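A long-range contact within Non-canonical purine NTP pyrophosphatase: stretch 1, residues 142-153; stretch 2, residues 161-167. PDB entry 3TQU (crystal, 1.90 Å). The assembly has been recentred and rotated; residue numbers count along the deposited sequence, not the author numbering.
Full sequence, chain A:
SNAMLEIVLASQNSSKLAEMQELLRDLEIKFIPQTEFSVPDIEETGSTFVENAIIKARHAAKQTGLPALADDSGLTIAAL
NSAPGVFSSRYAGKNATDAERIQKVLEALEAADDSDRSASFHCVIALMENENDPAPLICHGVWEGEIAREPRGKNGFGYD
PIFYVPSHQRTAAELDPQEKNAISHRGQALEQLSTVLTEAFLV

Stretch 1 (142-153) VWEGEIAREPRG
Stretch 2, residues 161-167: PIFYVPS

How do the two stretches pair? Strand 142-147 meets the short strand 163-165 in an antiparallel sense, their axes at 123° and 4.5 Å apart at closest approach. Glu-146 faces Tyr-164 (CA to CA 4.9 Å) as a hydrogen-bonded pair: Glu-146 N gives to Tyr-164 O at 2.9 Å, and Tyr-164 N to Glu-146 O at 2.6 Å. Ile-147 and Phe-163 follow as a non-hydrogen-bonded pair, CA to CA 5.0 Å.

What does Phe-163, with the largest covered area, rest on? With phi/psi -96/93, chi1 t and chi2 80°, its side chain reaches back along strand 142-147. Trp-143 (chi1 t, chi2 18°) receives Phe-163 CE2 over one ring face, 3.8 Å from Trp-143 CD2; the six-membered rings lie obliquely, planes at 49° and centroids 5.1 Å apart. Phe-163 CZ comes 3.4 Å from Gly-145 N. A CB on Gly-145 (phi/psi -159/-153) would fall 2.7 Å from Phe-163 CZ and 2.5 Å from Tyr-164 O, so the bare backbone makes room for the ring.

How does Ile-162 continue the contact beyond the strand? At -111/8, it ends the 3-10 segment and presents its carbonyl to Ala-148: Ala-148 N donates to Ile-162 O at 2.8 Å. The same oxygen receives a CA-H...O contact from Ile-147 CA at 3.2 Å. With chi1 p and chi2 t, Ile-162 CD1 packs 4.0 Å from Ile-147 CG2, while Ile-162 CG2 lies 4.1 Å from Pro-151 CG. Farther along, Arg-152 N donates to Pro-161 O at 2.9 Å.

What surrounds Tyr-164? Its chi1 t side chain shares a sheet face with Glu-146 (m, t), whose OE1 lies 3.8 Å from Tyr-164 CD1. Arg-152 NH2 approaches Tyr-164 CD2 to 4.0 Å, with the tyrosine atom at the guanidinium edge.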

# COMPACT_ATOMS: atom_id res chain seq x y z
N VAL A 142 9.89 5.95 -4.54
CA VAL A 142 9.64 7.31 -4.98
C VAL A 142 10.93 8.00 -5.42
O VAL A 142 11.93 7.98 -4.71
CB VAL A 142 8.97 8.16 -3.87
CG1 VAL A 142 8.78 9.60 -4.34
CG2 VAL A 142 7.64 7.54 -3.47
N TRP A 143 10.88 8.60 -6.60
CA TRP A 143 12.04 9.29 -7.16
C TRP A 143 11.65 10.73 -7.46
O TRP A 143 10.86 10.99 -8.37
CB TRP A 143 12.48 8.57 -8.44
CG TRP A 143 13.85 8.92 -8.92
CD1 TRP A 143 14.85 9.52 -8.20
CD2 TRP A 143 14.39 8.69 -10.23
NE1 TRP A 143 15.97 9.67 -8.99
CE2 TRP A 143 15.71 9.17 -10.23
CE3 TRP A 143 13.87 8.12 -11.40
CZ2 TRP A 143 16.52 9.10 -11.36
CZ3 TRP A 143 14.68 8.05 -12.52
CH2 TRP A 143 15.99 8.54 -12.49
N GLU A 144 12.20 11.67 -6.70
CA GLU A 144 11.86 13.09 -6.84
C GLU A 144 12.77 13.83 -7.83
O GLU A 144 13.99 13.66 -7.82
CB GLU A 144 11.91 13.79 -5.48
CG GLU A 144 11.04 13.14 -4.41
CD GLU A 144 11.14 13.85 -3.07
OE1 GLU A 144 11.85 14.87 -2.99
OE2 GLU A 144 10.51 13.39 -2.10
N GLY A 145 12.17 14.66 -8.67
CA GLY A 145 12.93 15.46 -9.61
C GLY A 145 12.16 16.67 -10.11
O GLY A 145 11.29 17.18 -9.41
N GLU A 146 12.50 17.12 -11.31
CA GLU A 146 11.85 18.28 -11.91
C GLU A 146 11.62 18.02 -13.39
O GLU A 146 12.37 17.27 -14.01
CB GLU A 146 12.73 19.53 -11.76
CG GLU A 146 13.08 19.89 -10.33
CD GLU A 146 14.05 21.05 -10.24
OE1 GLU A 146 14.45 21.57 -11.31
OE2 GLU A 146 14.40 21.45 -9.12
N ILE A 147 10.58 18.63 -13.94
CA ILE A 147 10.30 18.51 -15.37
C ILE A 147 11.10 19.55 -16.15
O ILE A 147 10.99 20.75 -15.90
CB ILE A 147 8.80 18.68 -15.68
CG1 ILE A 147 7.98 17.71 -14.83
CG2 ILE A 147 8.54 18.46 -17.16
CD1 ILE A 147 8.29 16.25 -15.10
N ALA A 148 11.91 19.09 -17.09
CA ALA A 148 12.74 19.98 -17.89
C ALA A 148 11.90 20.76 -18.89
O ALA A 148 10.73 20.44 -19.12
CB ALA A 148 13.84 19.20 -18.59
N ARG A 149 12.50 21.79 -19.49
CA ARG A 149 11.81 22.63 -20.46
C ARG A 149 11.76 21.95 -21.82
O ARG A 149 10.85 22.17 -22.60
CB ARG A 149 12.51 23.98 -20.57
CG ARG A 149 12.66 24.74 -19.25
CD ARG A 149 11.39 25.48 -18.88
NE ARG A 149 11.52 26.17 -17.60
CZ ARG A 149 10.60 26.98 -17.09
NH1 ARG A 149 9.48 27.22 -17.76
NH2 ARG A 149 10.80 27.56 -15.91
N GLU A 150 12.77 21.13 -22.09
CA GLU A 150 12.83 20.38 -23.35
C GLU A 150 13.50 19.02 -23.13
O GLU A 150 14.29 18.87 -22.20
CB GLU A 150 13.57 21.18 -24.42
CG GLU A 150 15.02 21.51 -24.08
CD GLU A 150 15.73 22.26 -25.19
OE1 GLU A 150 15.40 23.45 -25.41
OE2 GLU A 150 16.61 21.66 -25.84
N PRO A 151 13.17 18.04 -23.97
CA PRO A 151 13.71 16.68 -23.84
C PRO A 151 15.23 16.64 -24.03
O PRO A 151 15.75 17.29 -24.94
CB PRO A 151 13.02 15.91 -24.96
CG PRO A 151 11.81 16.71 -25.30
CD PRO A 151 12.22 18.14 -25.09
N ARG A 152 15.92 15.89 -23.18
CA ARG A 152 17.36 15.69 -23.29
C ARG A 152 17.74 14.27 -22.89
O ARG A 152 17.19 13.73 -21.94
CB ARG A 152 18.12 16.68 -22.39
CG ARG A 152 18.38 18.03 -23.02
CD ARG A 152 19.30 18.88 -22.14
NE ARG A 152 18.63 19.40 -20.95
CZ ARG A 152 18.82 18.94 -19.72
NH1 ARG A 152 19.68 17.96 -19.49
NH2 ARG A 152 18.15 19.48 -18.71
N GLY A 153 18.67 13.66 -23.62
CA GLY A 153 19.14 12.33 -23.26
C GLY A 153 18.76 11.25 -24.25
O GLY A 153 17.68 11.29 -24.84
N PRO A 161 13.32 11.62 -20.83
CA PRO A 161 14.01 12.79 -21.39
C PRO A 161 13.65 14.13 -20.72
O PRO A 161 14.44 15.07 -20.82
CB PRO A 161 13.55 12.80 -22.85
CG PRO A 161 13.21 11.38 -23.14
CD PRO A 161 12.61 10.86 -21.87
N ILE A 162 12.50 14.23 -20.05
CA ILE A 162 12.14 15.48 -19.39
C ILE A 162 12.15 15.39 -17.86
O ILE A 162 11.73 16.33 -17.18
CB ILE A 162 10.76 16.02 -19.84
CG1 ILE A 162 9.66 14.99 -19.60
CG2 ILE A 162 10.81 16.45 -21.31
CD1 ILE A 162 8.26 15.52 -19.89
N PHE A 163 12.63 14.28 -17.32
CA PHE A 163 12.72 14.14 -15.88
C PHE A 163 14.11 14.51 -15.37
O PHE A 163 15.01 13.68 -15.33
CB PHE A 163 12.35 12.73 -15.43
CG PHE A 163 12.20 12.59 -13.94
CD1 PHE A 163 11.04 13.00 -13.31
CD2 PHE A 163 13.23 12.07 -13.18
CE1 PHE A 163 10.90 12.88 -11.94
CE2 PHE A 163 13.09 11.94 -11.81
CZ PHE A 163 11.93 12.35 -11.19
N TYR A 164 14.27 15.77 -14.99
CA TYR A 164 15.54 16.28 -14.49
C TYR A 164 15.81 15.76 -13.09
O TYR A 164 14.97 15.87 -12.20
CB TYR A 164 15.53 17.81 -14.51
CG TYR A 164 16.82 18.45 -14.02
CD1 TYR A 164 16.89 19.02 -12.75
CD2 TYR A 164 17.95 18.48 -14.82
CE1 TYR A 164 18.06 19.61 -12.30
CE2 TYR A 164 19.13 19.06 -14.37
CZ TYR A 164 19.18 19.62 -13.11
OH TYR A 164 20.34 20.20 -12.66
N VAL A 165 17.00 15.20 -12.89
CA VAL A 165 17.39 14.64 -11.60
C VAL A 165 18.39 15.55 -10.92
O VAL A 165 19.58 15.51 -11.23
CB VAL A 165 18.00 13.24 -11.77
CG1 VAL A 165 18.28 12.61 -10.42
CG2 VAL A 165 17.06 12.36 -12.59
N PRO A 166 17.91 16.39 -9.99
CA PRO A 166 18.71 17.42 -9.32
C PRO A 166 20.03 16.90 -8.76
O PRO A 166 21.05 17.58 -8.87
CB PRO A 166 17.79 17.87 -8.18
CG PRO A 166 16.42 17.66 -8.71
CD PRO A 166 16.51 16.39 -9.53
N SER A 167 20.01 15.70 -8.18
CA SER A 167 21.20 15.14 -7.56
C SER A 167 22.32 14.89 -8.56
O SER A 167 23.50 14.91 -8.20
CB SER A 167 20.85 13.82 -6.86
OG SER A 167 20.40 12.86 -7.80
O HOH W 1 18.24 11.19 -7.49